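Local coordinates for TlmII (Streptoalloteichus hindustanus, PDB 4HVM), which takes part in tallysomycin biosynthesis and probably works as a condensation-type enzyme of nonribosomal peptide assembly, possibly binding phosphopantetheine, at residues W357-H362 with T415-S420; L277-D282 with V300-D305; I430-R435 with A445-L450; P350-A355 with G408-D413. All blocks are in the same frame, centred on the assembly; numbering follows the deposited sequence.

Contact 1: residues W357-H362 with T415-S420; sequences WDVAVH and TTTDLS
T415 opens the approach with its CG2 methyl, anti to the backbone N, resting 3.4 Å from D358 O, while its OG1 is hydrogen-bonded to D413 OD1 and accepts from a water that also donates to W357 O. D358 O then takes two donors, T416 N on an in-plane lone pair at 3.0 Å and T417 N nearly along the C=O axis. The D358 carboxylate is held mainly by R205. From T417 onward the strands form a regular parallel ladder, begun by T417 O accepting from A360 N (2.9 Å). D418, CG anti to the backbone N, sends its carboxylate across to the imidazole edge; H362 NE2 reaches D418 OD2 at 3.2 Å, meeting it from above the carboxylate plane. Because H362 ND1 bonds E280, the ring bridges two acids, which may favour its doubly protonated form. A leucine in place of H362 removes both ring nitrogens, and would probably leave the D418 and E280 carboxylates less firmly placed. L419 continues the ladder, its N donating to A360 O (2.8 Å) and its O accepting from H362 N (2.9 Å). S420 CB lies against H362 CD2. V359, V361 and L419 pack on helix 241-255, with strands 274-282 and 427-434 flanking the pair.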
loop_
_atom_site.group_PDB
_atom_site.type_symbol
_atom_site.label_atom_id
_atom_site.label_comp_id
_atom_site.label_asym_id
_atom_site.label_seq_id
_atom_site.Cartn_x
_atom_site.Cartn_y
_atom_site.Cartn_z
ATOM N N TRP A 357 -10.217 7.351 12.998
ATOM C CA TRP A 357 -8.791 7.075 12.841
ATOM C C TRP A 357 -8.285 7.712 11.550
ATOM O O TRP A 357 -7.757 7.036 10.670
ATOM C CB TRP A 357 -8.493 5.568 12.880
ATOM C CG TRP A 357 -9.363 4.709 11.997
ATOM C CD1 TRP A 357 -9.222 4.502 10.655
ATOM C CD2 TRP A 357 -10.488 3.921 12.405
ATOM N NE1 TRP A 357 -10.197 3.649 10.200
ATOM C CE2 TRP A 357 -10.987 3.277 11.255
ATOM C CE3 TRP A 357 -11.127 3.702 13.629
ATOM C CZ2 TRP A 357 -12.094 2.430 11.294
ATOM C CZ3 TRP A 357 -12.225 2.861 13.666
ATOM C CH2 TRP A 357 -12.697 2.236 12.506
ATOM N N ASP A 358 -8.440 9.032 11.464
ATOM C CA ASP A 358 -8.238 9.772 10.218
ATOM C C ASP A 358 -6.783 10.115 9.892
ATOM O O ASP A 358 -6.516 11.040 9.123
ATOM C CB ASP A 358 -9.086 11.048 10.219
ATOM C CG ASP A 358 -8.729 11.977 11.359
ATOM O OD1 ASP A 358 -8.051 11.512 12.300
ATOM O OD2 ASP A 358 -9.123 13.163 11.322
ATOM N N VAL A 359 -5.848 9.373 10.469
ATOM C CA VAL A 359 -4.444 9.523 10.112
ATOM C C VAL A 359 -3.907 8.209 9.565
ATOM O O VAL A 359 -3.894 7.194 10.263
ATOM C CB VAL A 359 -3.590 9.958 11.315
ATOM C CG1 VAL A 359 -2.132 10.078 10.907
ATOM C CG2 VAL A 359 -4.104 11.272 11.883
ATOM N N ALA A 360 -3.470 8.226 8.311
ATOM C CA ALA A 360 -2.973 7.018 7.666
ATOM C C ALA A 360 -1.484 7.110 7.371
ATOM O O ALA A 360 -1.025 8.062 6.744
ATOM C CB ALA A 360 -3.749 6.738 6.388
ATOM N N VAL A 361 -0.734 6.114 7.833
ATOM C CA VAL A 361 0.689 6.014 7.542
ATOM C C VAL A 361 0.942 4.726 6.776
ATOM O O VAL A 361 0.547 3.652 7.223
ATOM C CB VAL A 361 1.523 6.004 8.824
ATOM C CG1 VAL A 361 3.001 5.905 8.490
ATOM C CG2 VAL A 361 1.238 7.252 9.643
ATOM N N HIS A 362 1.594 4.831 5.624
ATOM C CA HIS A 362 1.769 3.674 4.753
ATOM C C HIS A 362 3.160 3.045 4.844
ATOM O O HIS A 362 4.005 3.487 5.627
ATOM C CB HIS A 362 1.420 4.042 3.308
ATOM C CG HIS A 362 0.042 4.609 3.153
ATOM N ND1 HIS A 362 -1.097 3.845 3.291
ATOM C CD2 HIS A 362 -0.380 5.867 2.883
ATOM C CE1 HIS A 362 -2.161 4.606 3.108
ATOM N NE2 HIS A 362 -1.754 5.837 2.859
ATOM N N THR A 415 -10.199 10.233 5.991
ATOM C CA THR A 415 -8.794 10.430 6.328
ATOM C C THR A 415 -8.358 11.843 5.960
ATOM O O THR A 415 -8.515 12.274 4.817
ATOM C CB THR A 415 -7.888 9.408 5.620
ATOM O OG1 THR A 415 -8.325 8.081 5.941
ATOM C CG2 THR A 415 -6.438 9.581 6.060
ATOM N N THR A 416 -7.825 12.566 6.940
ATOM C CA THR A 416 -7.423 13.953 6.731
ATOM C C THR A 416 -5.917 14.113 6.570
ATOM O O THR A 416 -5.454 15.048 5.922
ATOM C CB THR A 416 -7.911 14.869 7.869
ATOM O OG1 THR A 416 -7.425 14.381 9.127
ATOM C CG2 THR A 416 -9.430 14.917 7.890
ATOM N N THR A 417 -5.155 13.203 7.166
ATOM C CA THR A 417 -3.705 13.218 7.025
ATOM C C THR A 417 -3.221 11.881 6.476
ATOM O O THR A 417 -3.287 10.857 7.156
ATOM C CB THR A 417 -3.004 13.516 8.364
ATOM O OG1 THR A 417 -3.429 14.793 8.857
ATOM C CG2 THR A 417 -1.492 13.523 8.189
ATOM N N ASP A 418 -2.744 11.900 5.235
ATOM C CA ASP A 418 -2.248 10.695 4.583
ATOM C C ASP A 418 -0.749 10.813 4.326
ATOM O O ASP A 418 -0.295 11.751 3.672
ATOM C CB ASP A 418 -2.992 10.459 3.269
ATOM C CG ASP A 418 -2.832 9.044 2.755
ATOM O OD1 ASP A 418 -1.758 8.730 2.198
ATOM O OD2 ASP A 418 -3.784 8.251 2.909
ATOM N N LEU A 419 0.020 9.858 4.834
ATOM C CA LEU A 419 1.473 9.943 4.752
ATOM C C LEU A 419 2.075 8.680 4.140
ATOM O O LEU A 419 1.883 7.579 4.652
ATOM C CB LEU A 419 2.054 10.207 6.145
ATOM C CG LEU A 419 3.442 10.834 6.250
ATOM C CD1 LEU A 419 3.507 11.756 7.458
ATOM C CD2 LEU A 419 4.510 9.755 6.343
ATOM N N SER A 420 2.803 8.848 3.039
ATOM C CA SER A 420 3.415 7.722 2.344
ATOM C C SER A 420 4.886 7.998 2.044
ATOM O O SER A 420 5.293 9.152 1.923
ATOM C CB SER A 420 2.664 7.431 1.045
ATOM O OG SER A 420 3.203 6.291 0.400
HETATM O O HOH W 1 -7.112 6.292 8.225
#

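Contact 2: residues L277-D282 with V300-D305; sequences LSTEVD and VVFGVD
Four backbone hydrogen bonds knit these antiparallel strands where they run close, and the side chains are packed tightest there too. L277 N donates to F302 O at 2.8 Å, nearly along the C=O axis, and V300 N reaches T279 O at 2.8 Å; the return bonds, F302 N to L277 O and T279 N to V300 O, are longer. Between these hydrogen-bonded pairs sits the non-hydrogen-bonded pair S278-V301. F302 takes the crowded chi1 position (65°), which leans its ring toward the partner strand: L277 CB lies over one ring face, 4.1 Å from F302 CZ, and T279 CG2 comes to 3.5 Å from F302 CE1. Toward the segment ends the side-chain packing thins out. V281, whose backbone pairs onward with D298, still touches V300 CG2 through its CG2 at 3.9 Å, but E280 starts off away from 300-305. At the far ends D305 is exposed, and D282 serves as N-cap of the following helix. The face bearing L277, T279, V300 and F302 is covered by helices 241-255 and 314-330, F325 of the latter meeting the F302 ring edge-to-face. V301 on the other face meets W357; within the sheet, the S278 backbone pairs with V359 and V361 of strand 359-361.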
loop_
_atom_site.group_PDB
_atom_site.type_symbol
_atom_site.label_atom_id
_atom_site.label_comp_id
_atom_site.label_asym_id
_atom_site.label_seq_id
_atom_site.Cartn_x
_atom_site.Cartn_y
_atom_site.Cartn_z
ATOM N N LEU A 277 -4.408 6.041 14.716
ATOM C CA LEU A 277 -3.848 6.038 13.372
ATOM C C LEU A 277 -4.198 4.758 12.624
ATOM O O LEU A 277 -4.790 3.837 13.184
ATOM C CB LEU A 277 -2.326 6.191 13.421
ATOM C CG LEU A 277 -1.683 7.524 13.804
ATOM C CD1 LEU A 277 -1.884 7.883 15.274
ATOM C CD2 LEU A 277 -0.199 7.494 13.471
ATOM N N SER A 278 -3.811 4.704 11.356
ATOM C CA SER A 278 -3.992 3.507 10.549
ATOM C C SER A 278 -2.728 3.216 9.750
ATOM O O SER A 278 -2.144 4.118 9.151
ATOM C CB SER A 278 -5.181 3.671 9.602
ATOM O OG SER A 278 -5.257 2.588 8.691
ATOM N N THR A 279 -2.301 1.958 9.748
ATOM C CA THR A 279 -1.153 1.554 8.944
ATOM C C THR A 279 -1.362 0.150 8.393
ATOM O O THR A 279 -2.203 -0.597 8.891
ATOM C CB THR A 279 0.157 1.604 9.754
ATOM O OG1 THR A 279 1.276 1.384 8.884
ATOM C CG2 THR A 279 0.155 0.553 10.853
ATOM N N GLU A 280 -0.594 -0.209 7.369
ATOM C CA GLU A 280 -0.719 -1.532 6.767
ATOM C C GLU A 280 0.191 -2.557 7.438
ATOM O O GLU A 280 1.175 -2.204 8.088
ATOM C CB GLU A 280 -0.434 -1.479 5.264
ATOM C CG GLU A 280 -1.528 -0.807 4.454
ATOM C CD GLU A 280 -1.117 0.554 3.936
ATOM O OE1 GLU A 280 -0.013 0.660 3.360
ATOM O OE2 GLU A 280 -1.900 1.514 4.106
ATOM N N VAL A 281 -0.161 -3.829 7.282
ATOM C CA VAL A 281 0.635 -4.931 7.802
ATOM C C VAL A 281 0.690 -6.050 6.771
ATOM O O VAL A 281 -0.344 -6.468 6.256
ATOM C CB VAL A 281 0.044 -5.478 9.116
ATOM C CG1 VAL A 281 0.608 -6.855 9.431
ATOM C CG2 VAL A 281 0.314 -4.516 10.257
ATOM N N ASP A 282 1.894 -6.519 6.457
ATOM C CA ASP A 282 2.065 -7.627 5.528
ATOM C C ASP A 282 1.936 -8.930 6.303
ATOM O O ASP A 282 2.744 -9.215 7.188
ATOM C CB ASP A 282 3.431 -7.554 4.840
ATOM C CG ASP A 282 3.529 -8.471 3.633
ATOM O OD1 ASP A 282 2.697 -9.396 3.516
ATOM O OD2 ASP A 282 4.436 -8.265 2.799
ATOM N N VAL A 300 -4.321 -2.109 10.027
ATOM C CA VAL A 300 -4.648 -2.186 11.447
ATOM C C VAL A 300 -4.839 -0.790 12.040
ATOM O O VAL A 300 -4.156 0.157 11.652
ATOM C CB VAL A 300 -3.584 -2.970 12.246
ATOM C CG1 VAL A 300 -3.476 -4.390 11.722
ATOM C CG2 VAL A 300 -2.238 -2.277 12.175
ATOM N N VAL A 301 -5.783 -0.666 12.967
ATOM C CA VAL A 301 -6.041 0.604 13.636
ATOM C C VAL A 301 -5.511 0.548 15.064
ATOM O O VAL A 301 -5.886 -0.334 15.836
ATOM C CB VAL A 301 -7.543 0.924 13.661
ATOM C CG1 VAL A 301 -7.799 2.222 14.407
ATOM C CG2 VAL A 301 -8.088 0.994 12.243
ATOM N N PHE A 302 -4.625 1.478 15.407
ATOM C CA PHE A 302 -4.023 1.509 16.739
ATOM C C PHE A 302 -3.983 2.925 17.295
ATOM O O PHE A 302 -4.015 3.896 16.540
ATOM C CB PHE A 302 -2.612 0.911 16.718
ATOM C CG PHE A 302 -1.625 1.700 15.906
ATOM C CD1 PHE A 302 -1.597 1.590 14.526
ATOM C CD2 PHE A 302 -0.714 2.539 16.524
ATOM C CE1 PHE A 302 -0.689 2.314 13.782
ATOM C CE2 PHE A 302 0.196 3.260 15.785
ATOM C CZ PHE A 302 0.210 3.147 14.413
ATOM N N GLY A 303 -3.908 3.035 18.618
ATOM C CA GLY A 303 -3.898 4.330 19.269
ATOM C C GLY A 303 -2.615 4.626 20.025
ATOM O O GLY A 303 -2.092 3.775 20.742
ATOM N N VAL A 304 -2.109 5.843 19.858
ATOM C CA VAL A 304 -0.954 6.309 20.609
ATOM C C VAL A 304 -1.429 7.130 21.806
ATOM O O VAL A 304 -2.106 8.145 21.643
ATOM C CB VAL A 304 -0.027 7.167 19.730
ATOM C CG1 VAL A 304 1.222 7.555 20.495
ATOM C CG2 VAL A 304 0.342 6.416 18.463
ATOM N N ASP A 305 -1.085 6.681 23.008
ATOM C CA ASP A 305 -1.482 7.383 24.222
ATOM C C ASP A 305 -0.529 8.534 24.513
ATOM O O ASP A 305 0.627 8.319 24.862
ATOM C CB ASP A 305 -1.526 6.418 25.406
ATOM C CG ASP A 305 -2.116 7.048 26.652
ATOM O OD1 ASP A 305 -2.737 8.129 26.544
ATOM O OD2 ASP A 305 -1.957 6.452 27.739
#

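Contact 3: residues I430-R435 with A445-L450; sequences IVLDQR and ALLDGL
Strand 430-434 and the first turns of helix 445-459 run at 144° to each other, the axes of these short segments 10.3 Å apart at closest approach. This is a beta-alpha unit in which the chain leaves a strand of the mixed sheet, turns back and lays a helix on the sheet's face, the kind of alpha/beta layering found in condensation domains and their acyltransferase relatives. No hydrogen bond crosses the interface; aliphatic side chains carry it. Alternation along the strand sends I430, L432 and Q434 to the helix, whereas V431 and D433 take no part in the packing. L432 is the centre of it. Its CG stands anti to the backbone N, and the CD2 methyl ends between two helix residues, 4.1 Å from L447 CG and 4.2 Å from L446 CB. The L432 and L447 side chains run antiparallel, flank against flank. L447 CD2 goes on to I430 CG2 at 4.3 Å. Around this pairing, L447 also reaches S218 and L220 of strand 216-223, and L446 touches W252 of helix 241-255. Further along, Q434, bent at chi2, crosses L446 obliquely. Its OE1, already bonded to T417 OG1, comes to 3.8 Å from L446 CD1.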
loop_
_atom_site.group_PDB
_atom_site.type_symbol
_atom_site.label_atom_id
_atom_site.label_comp_id
_atom_site.label_asym_id
_atom_site.label_seq_id
_atom_site.Cartn_x
_atom_site.Cartn_y
_atom_site.Cartn_z
ATOM N N ILE A 430 9.006 11.631 1.411
ATOM C CA ILE A 430 7.761 11.559 2.163
ATOM C C ILE A 430 6.659 12.360 1.469
ATOM O O ILE A 430 6.739 13.583 1.366
ATOM C CB ILE A 430 7.948 12.085 3.596
ATOM C CG1 ILE A 430 8.993 11.247 4.333
ATOM C CG2 ILE A 430 6.631 12.064 4.341
ATOM C CD1 ILE A 430 9.278 11.726 5.744
ATOM N N VAL A 431 5.635 11.667 0.983
ATOM C CA VAL A 431 4.532 12.333 0.300
ATOM C C VAL A 431 3.341 12.515 1.238
ATOM O O VAL A 431 2.777 11.543 1.738
ATOM C CB VAL A 431 4.085 11.562 -0.952
ATOM C CG1 VAL A 431 3.006 12.334 -1.682
ATOM C CG2 VAL A 431 5.267 11.305 -1.870
ATOM N N LEU A 432 2.963 13.769 1.471
ATOM C CA LEU A 432 1.908 14.089 2.431
ATOM C C LEU A 432 0.650 14.588 1.740
ATOM O O LEU A 432 0.702 15.518 0.937
ATOM C CB LEU A 432 2.392 15.145 3.426
ATOM C CG LEU A 432 1.346 15.724 4.377
ATOM C CD1 LEU A 432 0.890 14.676 5.378
ATOM C CD2 LEU A 432 1.890 16.954 5.090
ATOM N N ASP A 433 -0.482 13.971 2.066
ATOM C CA ASP A 433 -1.776 14.392 1.539
ATOM C C ASP A 433 -2.658 14.879 2.684
ATOM O O ASP A 433 -3.064 14.094 3.537
ATOM C CB ASP A 433 -2.454 13.236 0.799
ATOM C CG ASP A 433 -1.683 12.800 -0.434
ATOM O OD1 ASP A 433 -1.226 13.679 -1.196
ATOM O OD2 ASP A 433 -1.519 11.579 -0.634
ATOM N N GLN A 434 -2.951 16.175 2.708
ATOM C CA GLN A 434 -3.703 16.757 3.816
ATOM C C GLN A 434 -5.029 17.380 3.406
ATOM O O GLN A 434 -5.235 17.734 2.248
ATOM C CB GLN A 434 -2.860 17.799 4.553
ATOM C CG GLN A 434 -1.836 17.201 5.492
ATOM C CD GLN A 434 -1.703 17.986 6.783
ATOM O OE1 GLN A 434 -2.157 17.546 7.840
ATOM N NE2 GLN A 434 -1.072 19.152 6.704
ATOM N N ARG A 435 -5.926 17.497 4.379
ATOM C CA ARG A 435 -7.167 18.243 4.222
ATOM C C ARG A 435 -7.361 19.084 5.479
ATOM O O ARG A 435 -7.784 18.570 6.515
ATOM C CB ARG A 435 -8.352 17.295 4.028
ATOM C CG ARG A 435 -8.184 16.316 2.880
ATOM C CD ARG A 435 -9.493 15.638 2.520
ATOM N NE ARG A 435 -9.303 14.630 1.480
ATOM C CZ ARG A 435 -10.192 14.351 0.533
ATOM N NH1 ARG A 435 -11.343 15.008 0.483
ATOM N NH2 ARG A 435 -9.925 13.415 -0.369
ATOM N N ALA A 445 3.907 22.763 7.297
ATOM C CA ALA A 445 4.438 22.983 8.636
ATOM C C ALA A 445 4.641 21.646 9.336
ATOM O O ALA A 445 5.422 21.538 10.283
ATOM C CB ALA A 445 3.494 23.860 9.438
ATOM N N LEU A 446 3.926 20.632 8.860
ATOM C CA LEU A 446 4.071 19.275 9.360
ATOM C C LEU A 446 5.401 18.699 8.891
ATOM O O LEU A 446 6.113 18.051 9.657
ATOM C CB LEU A 446 2.908 18.409 8.870
ATOM C CG LEU A 446 2.670 17.036 9.503
ATOM C CD1 LEU A 446 1.208 16.650 9.358
ATOM C CD2 LEU A 446 3.553 15.965 8.886
ATOM N N LEU A 447 5.734 18.938 7.628
ATOM C CA LEU A 447 6.954 18.382 7.052
ATOM C C LEU A 447 8.227 19.033 7.588
ATOM O O LEU A 447 9.272 18.387 7.665
ATOM C CB LEU A 447 6.921 18.451 5.525
ATOM C CG LEU A 447 5.893 17.535 4.858
ATOM C CD1 LEU A 447 6.107 17.500 3.356
ATOM C CD2 LEU A 447 5.954 16.134 5.441
ATOM N N ASP A 448 8.139 20.308 7.952
ATOM C CA ASP A 448 9.258 20.986 8.595
ATOM C C ASP A 448 9.421 20.459 10.014
ATOM O O ASP A 448 10.527 20.438 10.556
ATOM C CB ASP A 448 9.047 22.500 8.618
ATOM C CG ASP A 448 9.197 23.134 7.247
ATOM O OD1 ASP A 448 10.327 23.137 6.710
ATOM O OD2 ASP A 448 8.189 23.647 6.715
ATOM N N GLY A 449 8.310 20.034 10.609
ATOM C CA GLY A 449 8.323 19.458 11.943
ATOM C C GLY A 449 8.935 18.070 11.964
ATOM O O GLY A 449 9.766 17.762 12.819
ATOM N N LEU A 450 8.521 17.230 11.020
ATOM C CA LEU A 450 9.072 15.888 10.893
ATOM C C LEU A 450 10.562 15.934 10.587
ATOM O O LEU A 450 11.335 15.141 11.122
ATOM C CB LEU A 450 8.356 15.106 9.793
ATOM C CG LEU A 450 6.913 14.667 10.023
ATOM C CD1 LEU A 450 6.448 13.759 8.893
ATOM C CD2 LEU A 450 6.773 13.967 11.359
#

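Contact 4: residues P350-A355 with G408-D413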
loop_
_atom_site.group_PDB
_atom_site.type_symbol
_atom_site.label_atom_id
_atom_site.label_comp_id
_atom_site.label_asym_id
_atom_site.label_seq_id
_atom_site.Cartn_x
_atom_site.Cartn_y
_atom_site.Cartn_z
ATOM N N PRO A 350 -21.045 5.446 6.892
ATOM C CA PRO A 350 -20.491 5.373 5.536
ATOM C C PRO A 350 -20.790 6.642 4.747
ATOM O O PRO A 350 -21.864 7.224 4.915
ATOM C CB PRO A 350 -21.229 4.180 4.923
ATOM C CG PRO A 350 -21.627 3.344 6.086
ATOM C CD PRO A 350 -21.938 4.312 7.187
ATOM N N PRO A 351 -19.848 7.074 3.895
ATOM C CA PRO A 351 -18.556 6.416 3.666
ATOM C C PRO A 351 -17.438 6.922 4.582
ATOM O O PRO A 351 -16.281 6.558 4.378
ATOM C CB PRO A 351 -18.243 6.794 2.221
ATOM C CG PRO A 351 -18.832 8.160 2.081
ATOM C CD PRO A 351 -20.069 8.183 2.951
ATOM N N ARG A 352 -17.778 7.749 5.567
ATOM C CA ARG A 352 -16.787 8.278 6.504
ATOM C C ARG A 352 -16.417 7.247 7.574
ATOM O O ARG A 352 -16.597 7.491 8.767
ATOM C CB ARG A 352 -17.324 9.536 7.188
ATOM C CG ARG A 352 -17.780 10.627 6.241
ATOM C CD ARG A 352 -16.605 11.411 5.681
ATOM N NE ARG A 352 -17.057 12.564 4.906
ATOM C CZ ARG A 352 -17.338 12.527 3.607
ATOM N NH1 ARG A 352 -17.211 11.393 2.928
ATOM N NH2 ARG A 352 -17.748 13.625 2.986
ATOM N N VAL A 353 -15.891 6.102 7.146
ATOM C CA VAL A 353 -15.609 4.993 8.059
ATOM C C VAL A 353 -14.302 5.157 8.834
ATOM O O VAL A 353 -14.062 4.447 9.812
ATOM C CB VAL A 353 -15.589 3.641 7.319
ATOM C CG1 VAL A 353 -16.958 3.329 6.739
ATOM C CG2 VAL A 353 -14.528 3.648 6.226
ATOM N N ALA A 354 -13.461 6.087 8.395
ATOM C CA ALA A 354 -12.158 6.289 9.023
ATOM C C ALA A 354 -12.089 7.594 9.811
ATOM O O ALA A 354 -11.005 8.055 10.162
ATOM C CB ALA A 354 -11.053 6.245 7.976
ATOM N N ALA A 355 -13.248 8.180 10.095
ATOM C CA ALA A 355 -13.318 9.465 10.786
ATOM C C ALA A 355 -12.686 9.423 12.174
ATOM O O ALA A 355 -12.176 10.433 12.663
ATOM C CB ALA A 355 -14.758 9.935 10.878
ATOM N N GLY A 408 -20.449 14.366 -8.386
ATOM C CA GLY A 408 -19.714 13.118 -8.316
ATOM C C GLY A 408 -20.031 12.370 -7.038
ATOM O O GLY A 408 -20.401 12.974 -6.032
ATOM N N THR A 409 -19.891 11.050 -7.076
ATOM C CA THR A 409 -20.172 10.229 -5.906
ATOM C C THR A 409 -19.046 10.342 -4.885
ATOM O O THR A 409 -17.898 9.995 -5.163
ATOM C CB THR A 409 -20.384 8.753 -6.281
ATOM O OG1 THR A 409 -21.422 8.653 -7.266
ATOM C CG2 THR A 409 -20.776 7.941 -5.053
ATOM N N ASP A 410 -19.392 10.835 -3.700
ATOM C CA ASP A 410 -18.430 11.017 -2.620
ATOM C C ASP A 410 -18.129 9.694 -1.917
ATOM O O ASP A 410 -19.000 9.111 -1.269
ATOM C CB ASP A 410 -18.963 12.044 -1.618
ATOM C CG ASP A 410 -17.954 12.398 -0.541
ATOM O OD1 ASP A 410 -16.741 12.176 -0.750
ATOM O OD2 ASP A 410 -18.384 12.911 0.514
ATOM N N THR A 411 -16.893 9.222 -2.051
ATOM C CA THR A 411 -16.480 7.971 -1.422
ATOM C C THR A 411 -15.257 8.161 -0.525
ATOM O O THR A 411 -14.535 7.206 -0.240
ATOM C CB THR A 411 -16.174 6.876 -2.467
ATOM O OG1 THR A 411 -15.031 7.255 -3.247
ATOM C CG2 THR A 411 -17.375 6.653 -3.384
ATOM N N TRP A 412 -15.029 9.395 -0.087
ATOM C CA TRP A 412 -13.906 9.712 0.791
ATOM C C TRP A 412 -14.126 9.110 2.178
ATOM O O TRP A 412 -15.187 9.294 2.771
ATOM C CB TRP A 412 -13.733 11.232 0.868
ATOM C CG TRP A 412 -12.733 11.703 1.875
ATOM C CD1 TRP A 412 -11.437 11.303 1.994
ATOM C CD2 TRP A 412 -12.944 12.693 2.890
ATOM N NE1 TRP A 412 -10.830 11.970 3.031
ATOM C CE2 TRP A 412 -11.734 12.831 3.597
ATOM C CE3 TRP A 412 -14.041 13.470 3.274
ATOM C CZ2 TRP A 412 -11.589 13.712 4.667
ATOM C CZ3 TRP A 412 -13.897 14.345 4.336
ATOM C CH2 TRP A 412 -12.679 14.459 5.020
ATOM N N ASP A 413 -13.129 8.390 2.693
ATOM C CA ASP A 413 -13.298 7.653 3.948
ATOM C C ASP A 413 -13.161 8.510 5.204
ATOM O O ASP A 413 -13.470 8.057 6.305
ATOM C CB ASP A 413 -12.366 6.429 4.022
ATOM C CG ASP A 413 -10.886 6.798 4.012
ATOM O OD1 ASP A 413 -10.554 8.002 4.050
ATOM O OD2 ASP A 413 -10.050 5.869 3.976
#
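Two irregular loops meet here at the protein surface, one of them folded into an inverse gamma turn centred on R352 and a type I beta turn from R352 to A355. R352 supplies the polar side-chain bonds. Bent at chi2 (-79°), its chain brings the guanidinium to the second loop, where NH2 makes a salt bridge to D410 OD2 at 2.7 Å, in the guanidinium plane and on the syn lone pair. NH1 adds weak bonds to the same oxygen and to W412 O. W412 CE3 sits over the centre of one guanidinium face, 3.4 Å from R352 CZ, with the two planes 55° apart, so this is not a parallel stack. An alanine in place of R352 would probably loosen the second loop, losing the ion pair and the group resting against W412. The beta turn is tied to the second loop by A354 N donating to D413 O (2.9 Å), and P351 O receives a CA-H...O contact from D413 CA at 3.2 Å. P351, which follows a cis peptide, sets CG 3.5 Å from D410 O. W412 NE1 and D413 OD1 are both held by T415. It is loop-to-loop docking, a reverse turn bonded through its backbone with an arginine-aspartate salt bridge beside it.

Contacts 1, 2 and 3 all draw on one mixed sheet. Contact 1 is its middle: S278 N of contact 2 meets V359 O at 2.7 Å on one flank, and S420 O of contact 1 meets V431 N of contact 3 at 2.7 Å on the other. E280 OE2, 2.6 Å from H362 ND1, adds a side-chain tie. Contacts 2 and 3 do not touch, their centres being 18 Å apart. Contact 4 is formed by the loops leading into the two strands of contact 1; A354 touches T415, and W412 makes a cation-pi interaction with R435 of contact 3. A sulfate, probably from the crystallisation liquor, lies about 6 Å from the S420 side chain.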